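Local coordinates for protein pyruvate kinase (Pyrobaculum aerophilum, PDB 3QTG) that catalyses the last step of glycolysis, the transfer of a phosphoryl group between phosphoenolpyruvate and ADP that yields pyruvate and ATP, with the help of a divalent metal ion, at residues K120-F123 against S124-Q128; V143-G147 against S148-E152; I167-G171 against K172-I176. One frame throughout, in Å; residues are numbered along the deposited sequence.

Contact 1: residues K120-F123 against S124-Q128; sequences KAFF and SAVEQ
K120 and S124 open the contact with the one straight i to i+4 bond of a short helix, S124 N to K120 O at 2.9 Å and 160°, after which the helix frays: A125 N reaches both A121 O and F122 O, and V126 N reaches F122 O, all weakly. This is the last turn and exit of helix 120-125 in the small beta domain that pyruvate kinases carry beside their TIM barrel, and V126 is the first residue to leave helical angles. The hydroxyl of S124 turns back along the helix, adding a further weak bond to K120 O from S124 OG at 3.4 Å. On the buried side, F122 and V126 carry the apolar contact. V126 CG2 sits over one face of the F122 ring, 4.0 Å from its centroid and 16° off the ring normal, a CH-pi contact nearest CE1 and CZ. F122 has CG anti to its own N (chi1 176°), which swings the ring toward the helix exit, where V126 leaves the helix. F123 takes the other course, its CG beside the backbone N, and its ring presents a face to the edge of F122, whose CD2 stands 3.7 Å above the centre. I151 of strand 150-155 and V169 of strand 167-169 pack against this apolar side. V126 CG2 also lies 3.3 Å from F122 O, the carbonyl oxygen to which V126 N is weakly bonded.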
loop_
_atom_site.group_PDB
_atom_site.type_symbol
_atom_site.label_atom_id
_atom_site.label_comp_id
_atom_site.label_asym_id
_atom_site.label_seq_id
_atom_site.Cartn_x
_atom_site.Cartn_y
_atom_site.Cartn_z
ATOM N N LYS A 120 31.278 37.420 27.320
ATOM C CA LYS A 120 30.422 36.953 28.417
ATOM C C LYS A 120 29.592 35.719 28.037
ATOM O O LYS A 120 29.261 34.921 28.901
ATOM C CB LYS A 120 29.482 38.051 28.945
ATOM C CG LYS A 120 29.037 37.801 30.439
ATOM C CD LYS A 120 27.785 38.612 30.765
ATOM C CE LYS A 120 27.171 38.250 32.146
ATOM N NZ LYS A 120 27.725 39.078 33.272
ATOM N N ALA A 121 29.266 35.578 26.752
ATOM C CA ALA A 121 28.509 34.421 26.270
ATOM C C ALA A 121 29.192 33.086 26.620
ATOM O O ALA A 121 28.499 32.080 26.809
ATOM C CB ALA A 121 28.243 34.525 24.768
ATOM N N PHE A 122 30.530 33.085 26.722
ATOM C CA PHE A 122 31.271 31.902 27.180
ATOM C C PHE A 122 30.848 31.585 28.615
ATOM O O PHE A 122 30.535 30.437 28.953
ATOM C CB PHE A 122 32.790 32.117 27.113
ATOM C CG PHE A 122 33.608 30.943 27.662
ATOM C CD1 PHE A 122 33.751 29.763 26.927
ATOM C CD2 PHE A 122 34.208 31.024 28.911
ATOM C CE1 PHE A 122 34.492 28.684 27.427
ATOM C CE2 PHE A 122 34.959 29.967 29.431
ATOM C CZ PHE A 122 35.098 28.778 28.674
ATOM N N PHE A 123 30.819 32.610 29.454
ATOM C CA PHE A 123 30.489 32.407 30.867
ATOM C C PHE A 123 29.017 32.044 31.077
ATOM O O PHE A 123 28.719 31.210 31.927
ATOM C CB PHE A 123 31.026 33.573 31.730
ATOM C CG PHE A 123 32.509 33.725 31.596
ATOM C CD1 PHE A 123 33.369 32.978 32.395
ATOM C CD2 PHE A 123 33.054 34.525 30.588
ATOM C CE1 PHE A 123 34.760 33.060 32.229
ATOM C CE2 PHE A 123 34.440 34.604 30.414
ATOM C CZ PHE A 123 35.293 33.877 31.243
ATOM N N SER A 124 28.119 32.602 30.261
ATOM C CA SER A 124 26.706 32.209 30.308
ATOM C C SER A 124 26.449 30.773 29.850
ATOM O O SER A 124 25.499 30.162 30.307
ATOM C CB SER A 124 25.854 33.152 29.473
ATOM O OG SER A 124 26.048 34.479 29.913
ATOM N N ALA A 125 27.281 30.242 28.957
ATOM C CA ALA A 125 27.090 28.894 28.403
ATOM C C ALA A 125 27.628 27.754 29.294
ATOM O O ALA A 125 27.171 26.610 29.186
ATOM C CB ALA A 125 27.705 28.805 27.006
ATOM N N VAL A 126 28.598 28.061 30.155
ATOM C CA VAL A 126 29.329 27.047 30.912
ATOM C C VAL A 126 28.699 26.728 32.276
ATOM O O VAL A 126 28.362 27.633 33.056
ATOM C CB VAL A 126 30.851 27.423 31.088
ATOM C CG1 VAL A 126 31.549 26.471 32.065
ATOM C CG2 VAL A 126 31.583 27.417 29.743
ATOM N N GLU A 127 28.553 25.427 32.541
ATOM C CA GLU A 127 28.136 24.905 33.844
ATOM C C GLU A 127 29.180 23.913 34.353
ATOM O O GLU A 127 30.013 23.412 33.588
ATOM C CB GLU A 127 26.784 24.178 33.734
ATOM C CG GLU A 127 25.647 25.027 33.212
ATOM C CD GLU A 127 24.399 24.198 32.928
ATOM O OE1 GLU A 127 24.401 23.393 31.959
ATOM O OE2 GLU A 127 23.409 24.348 33.695
ATOM N N GLN A 128 29.102 23.608 35.642
ATOM C CA GLN A 128 29.914 22.544 36.231
ATOM C C GLN A 128 29.751 21.215 35.500
ATOM O O GLN A 128 28.640 20.821 35.157
ATOM C CB GLN A 128 29.566 22.363 37.694
ATOM C CG GLN A 128 30.733 21.841 38.494
ATOM C CD GLN A 128 30.399 21.699 39.940
ATOM O OE1 GLN A 128 29.882 22.625 40.564
ATOM N NE2 GLN A 128 30.675 20.521 40.494
#

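Contact 2: residues V143-G147 against S148-E152; sequences VTNTG and SDWIE
W150 lays its indole over the backbone of G147, in the tight end of a beta hairpin. G147 CA stands 3.6 Å from the centroid of the five-membered ring, a CH-pi contact over the face, while N145 ND2 meets the far edge of the indole at CH2, its amide nearly perpendicular to the ring. The close fit depends on glycine, since a CB at this position would run into the ring. With CG between its own N and carbonyl carbon (chi1 66°), W150 is folded back over the first strand. Beneath the ring, G147 N donates to W150 O at 2.9 Å. Farther along the strands, E152 N binds N145 O at 2.8 Å, nearly straight at 170°, whereas E152 O takes T144 N at 2.9 Å and N145 N only weakly. Two residues thus face one, a classic beta bulge. A water joins the side chains above it, 2.6 Å from T144 OG1 and donating to E152 OE1. Where the other face turns inward, T146 CG2 lies beside I151 CG1 at 3.9 Å. K103 makes a cation-pi contact with W150 from outside the hairpin. The two strands, 139-146 and 150-155, lie between strands 131-134 and 101-106 in the mixed sheet; I151 touches I132 of the former and F104 of the latter, on the side covered by helix 120-125.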
loop_
_atom_site.group_PDB
_atom_site.type_symbol
_atom_site.label_atom_id
_atom_site.label_comp_id
_atom_site.label_asym_id
_atom_site.label_seq_id
_atom_site.Cartn_x
_atom_site.Cartn_y
_atom_site.Cartn_z
ATOM N N VAL A 143 35.201 21.321 33.647
ATOM C CA VAL A 143 34.794 22.435 34.524
ATOM C C VAL A 143 34.382 21.988 35.951
ATOM O O VAL A 143 33.444 21.214 36.143
ATOM C CB VAL A 143 33.695 23.306 33.870
ATOM C CG1 VAL A 143 33.302 24.486 34.767
ATOM C CG2 VAL A 143 34.158 23.802 32.498
ATOM N N THR A 144 35.084 22.524 36.945
ATOM C CA THR A 144 34.941 22.098 38.335
ATOM C C THR A 144 34.326 23.149 39.265
ATOM O O THR A 144 33.907 22.838 40.383
ATOM C CB THR A 144 36.303 21.684 38.902
ATOM O OG1 THR A 144 37.238 22.759 38.730
ATOM C CG2 THR A 144 36.814 20.415 38.205
ATOM N N ASN A 145 34.295 24.392 38.809
ATOM C CA ASN A 145 33.698 25.476 39.574
ATOM C C ASN A 145 33.507 26.659 38.649
ATOM O O ASN A 145 34.282 26.828 37.703
ATOM C CB ASN A 145 34.573 25.864 40.784
ATOM C CG ASN A 145 33.780 26.547 41.882
ATOM O OD1 ASN A 145 32.553 26.627 41.817
ATOM N ND2 ASN A 145 34.474 27.045 42.893
ATOM N N THR A 146 32.468 27.451 38.922
ATOM C CA THR A 146 32.109 28.642 38.136
ATOM C C THR A 146 31.711 29.751 39.099
ATOM O O THR A 146 31.259 29.482 40.204
ATOM C CB THR A 146 30.919 28.382 37.163
ATOM O OG1 THR A 146 29.715 28.196 37.916
ATOM C CG2 THR A 146 31.143 27.136 36.303
ATOM N N GLY A 147 31.869 30.999 38.675
ATOM C CA GLY A 147 31.592 32.140 39.544
ATOM C C GLY A 147 30.938 33.262 38.773
ATOM O O GLY A 147 30.223 33.019 37.803
ATOM N N SER A 148 31.172 34.495 39.205
ATOM C CA SER A 148 30.579 35.651 38.536
ATOM C C SER A 148 31.021 35.615 37.061
ATOM O O SER A 148 30.298 35.104 36.174
ATOM C CB SER A 148 31.012 36.944 39.248
ATOM O OG SER A 148 30.240 38.067 38.845
ATOM N N ASP A 149 32.230 36.112 36.814
ATOM C CA ASP A 149 32.777 36.155 35.457
ATOM C C ASP A 149 34.058 35.309 35.408
ATOM O O ASP A 149 35.103 35.752 34.944
ATOM C CB ASP A 149 33.037 37.619 35.070
ATOM C CG ASP A 149 31.752 38.413 34.872
ATOM O OD1 ASP A 149 30.803 37.901 34.212
ATOM O OD2 ASP A 149 31.689 39.565 35.360
ATOM N N TRP A 150 33.965 34.088 35.929
ATOM C CA TRP A 150 35.122 33.195 35.970
ATOM C C TRP A 150 34.739 31.708 36.028
ATOM O O TRP A 150 33.627 31.348 36.393
ATOM C CB TRP A 150 36.082 33.570 37.107
ATOM C CG TRP A 150 35.515 33.378 38.466
ATOM C CD1 TRP A 150 34.921 34.332 39.255
ATOM C CD2 TRP A 150 35.491 32.157 39.226
ATOM N NE1 TRP A 150 34.529 33.778 40.458
ATOM C CE2 TRP A 150 34.858 32.447 40.465
ATOM C CE3 TRP A 150 35.943 30.849 38.983
ATOM C CZ2 TRP A 150 34.663 31.477 41.452
ATOM C CZ3 TRP A 150 35.748 29.887 39.952
ATOM C CH2 TRP A 150 35.119 30.206 41.186
ATOM N N ILE A 151 35.713 30.872 35.686
ATOM C CA ILE A 151 35.568 29.438 35.599
ATOM C C ILE A 151 36.884 28.792 36.024
ATOM O O ILE A 151 37.954 29.300 35.725
ATOM C CB ILE A 151 35.174 29.060 34.126
ATOM C CG1 ILE A 151 33.658 28.976 33.997
ATOM C CG2 ILE A 151 35.848 27.785 33.622
ATOM C CD1 ILE A 151 33.150 29.751 32.775
ATOM N N GLU A 152 36.797 27.678 36.741
ATOM C CA GLU A 152 37.926 26.796 36.920
ATOM C C GLU A 152 37.655 25.467 36.211
ATOM O O GLU A 152 36.530 24.962 36.236
ATOM C CB GLU A 152 38.198 26.579 38.418
ATOM C CG GLU A 152 38.715 27.860 39.139
ATOM C CD GLU A 152 38.760 27.710 40.657
ATOM O OE1 GLU A 152 38.044 26.835 41.214
ATOM O OE2 GLU A 152 39.523 28.467 41.299
HETATM O O HOH W 1 37.548 23.939 41.044
#

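Contact 3: residues I167-G171 against K172-I176; sequences IVVEG and KDYDI
Y174 and I167 are joined by a short hydrogen bond: Y174 OH donates to I167 O at 2.6 Å, from above the carbonyl plane and not along a lone pair, with the oxygen lying at the edge of the ring. The second direct bond, K172 N to V169 O at 2.9 Å, closes a type II beta turn from V169 to K172, with G171 at the position whose positive phi (76°) favours glycine. A water bridges V169 N, from which it accepts, and K172 O, to which it donates, and it rests over one face of the Y174 ring. Apolar contacts come from the two branches of V169. CG1, anti to the backbone N (chi1 -176°), touches K172 CG at 3.6 Å, while CG2 meets Y174 CE1 at 3.8 Å, the two side chains crossing at about a right angle. A phenylalanine in place of Y174 lacks the hydroxyl that bonds I167 O, and its ring would probably be freer to turn beside the strand. Among the charges, K172 NZ makes salt bridges to D130 and E127, and E170 pairs with R140. D173 bonds T233 and the backbone of G235, the latter in helix 234-238. The arrangement is a turn leading out of an edge strand of the small beta domain, on the way back to the barrel; I167 lies near R87 and K165, which probably bind ATP.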
loop_
_atom_site.group_PDB
_atom_site.type_symbol
_atom_site.label_atom_id
_atom_site.label_comp_id
_atom_site.label_asym_id
_atom_site.label_seq_id
_atom_site.Cartn_x
_atom_site.Cartn_y
_atom_site.Cartn_z
ATOM N N ILE A 167 37.714 28.658 21.256
ATOM C CA ILE A 167 37.270 27.915 22.438
ATOM C C ILE A 167 35.836 27.513 22.200
ATOM O O ILE A 167 35.001 28.334 21.823
ATOM C CB ILE A 167 37.344 28.767 23.751
ATOM C CG1 ILE A 167 38.681 29.490 23.899
ATOM C CG2 ILE A 167 37.095 27.922 24.997
ATOM C CD1 ILE A 167 38.616 30.646 24.937
ATOM N N VAL A 168 35.566 26.229 22.390
ATOM C CA VAL A 168 34.235 25.665 22.186
ATOM C C VAL A 168 33.852 24.900 23.454
ATOM O O VAL A 168 34.717 24.356 24.115
ATOM C CB VAL A 168 34.227 24.769 20.910
ATOM C CG1 VAL A 168 32.943 23.920 20.806
ATOM C CG2 VAL A 168 34.419 25.648 19.648
ATOM N N VAL A 169 32.569 24.922 23.820
ATOM C CA VAL A 169 32.087 24.154 24.955
ATOM C C VAL A 169 31.326 22.951 24.372
ATOM O O VAL A 169 30.311 23.126 23.699
ATOM C CB VAL A 169 31.181 25.004 25.906
ATOM C CG1 VAL A 169 30.768 24.200 27.147
ATOM C CG2 VAL A 169 31.904 26.304 26.360
ATOM N N GLU A 170 31.854 21.748 24.606
ATOM C CA GLU A 170 31.265 20.488 24.124
ATOM C C GLU A 170 29.769 20.401 24.408
ATOM O O GLU A 170 29.357 20.395 25.567
ATOM C CB GLU A 170 31.990 19.317 24.781
ATOM C CG GLU A 170 31.624 17.934 24.254
ATOM C CD GLU A 170 32.438 16.861 24.941
ATOM O OE1 GLU A 170 32.152 16.592 26.125
ATOM O OE2 GLU A 170 33.371 16.311 24.311
ATOM N N GLY A 171 28.959 20.355 23.346
ATOM C CA GLY A 171 27.499 20.245 23.462
ATOM C C GLY A 171 26.739 21.497 23.873
ATOM O O GLY A 171 25.540 21.420 24.160
ATOM N N LYS A 172 27.420 22.650 23.908
ATOM C CA LYS A 172 26.783 23.930 24.245
ATOM C C LYS A 172 26.928 24.928 23.117
ATOM O O LYS A 172 27.954 24.983 22.453
ATOM C CB LYS A 172 27.361 24.553 25.531
ATOM C CG LYS A 172 27.174 23.750 26.803
ATOM C CD LYS A 172 25.740 23.754 27.287
ATOM C CE LYS A 172 25.604 22.909 28.540
ATOM N NZ LYS A 172 25.986 23.683 29.763
ATOM N N ASP A 173 25.883 25.715 22.911
ATOM C CA ASP A 173 25.894 26.809 21.953
ATOM C C ASP A 173 26.116 28.148 22.647
ATOM O O ASP A 173 25.604 28.382 23.743
ATOM C CB ASP A 173 24.557 26.868 21.221
ATOM C CG ASP A 173 24.335 25.680 20.313
ATOM O OD1 ASP A 173 24.059 25.928 19.114
ATOM O OD2 ASP A 173 24.442 24.519 20.785
ATOM N N TYR A 174 26.868 29.024 22.000
ATOM C CA TYR A 174 27.000 30.395 22.471
ATOM C C TYR A 174 25.867 31.328 21.998
ATOM O O TYR A 174 25.556 31.392 20.809
ATOM C CB TYR A 174 28.324 30.979 22.005
ATOM C CG TYR A 174 29.579 30.270 22.465
ATOM C CD1 TYR A 174 29.765 29.886 23.804
ATOM C CD2 TYR A 174 30.603 30.029 21.561
ATOM C CE1 TYR A 174 30.950 29.245 24.204
ATOM C CE2 TYR A 174 31.767 29.410 21.942
ATOM C CZ TYR A 174 31.942 29.034 23.264
ATOM O OH TYR A 174 33.120 28.428 23.605
ATOM N N ASP A 175 25.291 32.093 22.919
ATOM C CA ASP A 175 24.298 33.092 22.552
ATOM C C ASP A 175 24.964 34.399 22.085
ATOM O O ASP A 175 25.063 35.372 22.834
ATOM C CB ASP A 175 23.339 33.332 23.722
ATOM C CG ASP A 175 22.264 34.356 23.402
ATOM O OD1 ASP A 175 21.983 34.606 22.208
ATOM O OD2 ASP A 175 21.691 34.922 24.359
ATOM N N ILE A 176 25.423 34.414 20.838
ATOM C CA ILE A 176 26.082 35.595 20.278
ATOM C C ILE A 176 25.258 36.247 19.147
ATOM O O ILE A 176 24.886 35.581 18.168
ATOM C CB ILE A 176 27.512 35.272 19.769
ATOM C CG1 ILE A 176 28.424 34.855 20.929
ATOM C CG2 ILE A 176 28.116 36.474 19.060
ATOM C CD1 ILE A 176 29.676 34.099 20.475
HETATM O O HOH W 2 30.488 26.183 22.257
#

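How the contacts relate
Followed from the N terminus, the three contacts come in series, none enclosing or crossing another; contact 1 is a helix end, and only contacts 2 and 3 reverse the chain. Contact 1 ends helix 120-125 and releases the chain toward strand 131-134; contact 2 joins strands 139-146 and 150-155; contact 3 turns the chain out of strand 167-169 toward helix 181-190 of the barrel. Contact 1 lies between the other two and touches both, contact 2 by packing and contact 3 by a charge pair and by packing that includes F122 CD1 against Y174 OH at 3.6 Å. Contacts 2 and 3 do not touch, with nearest atoms about 6 Å apart, but share the mixed sheet.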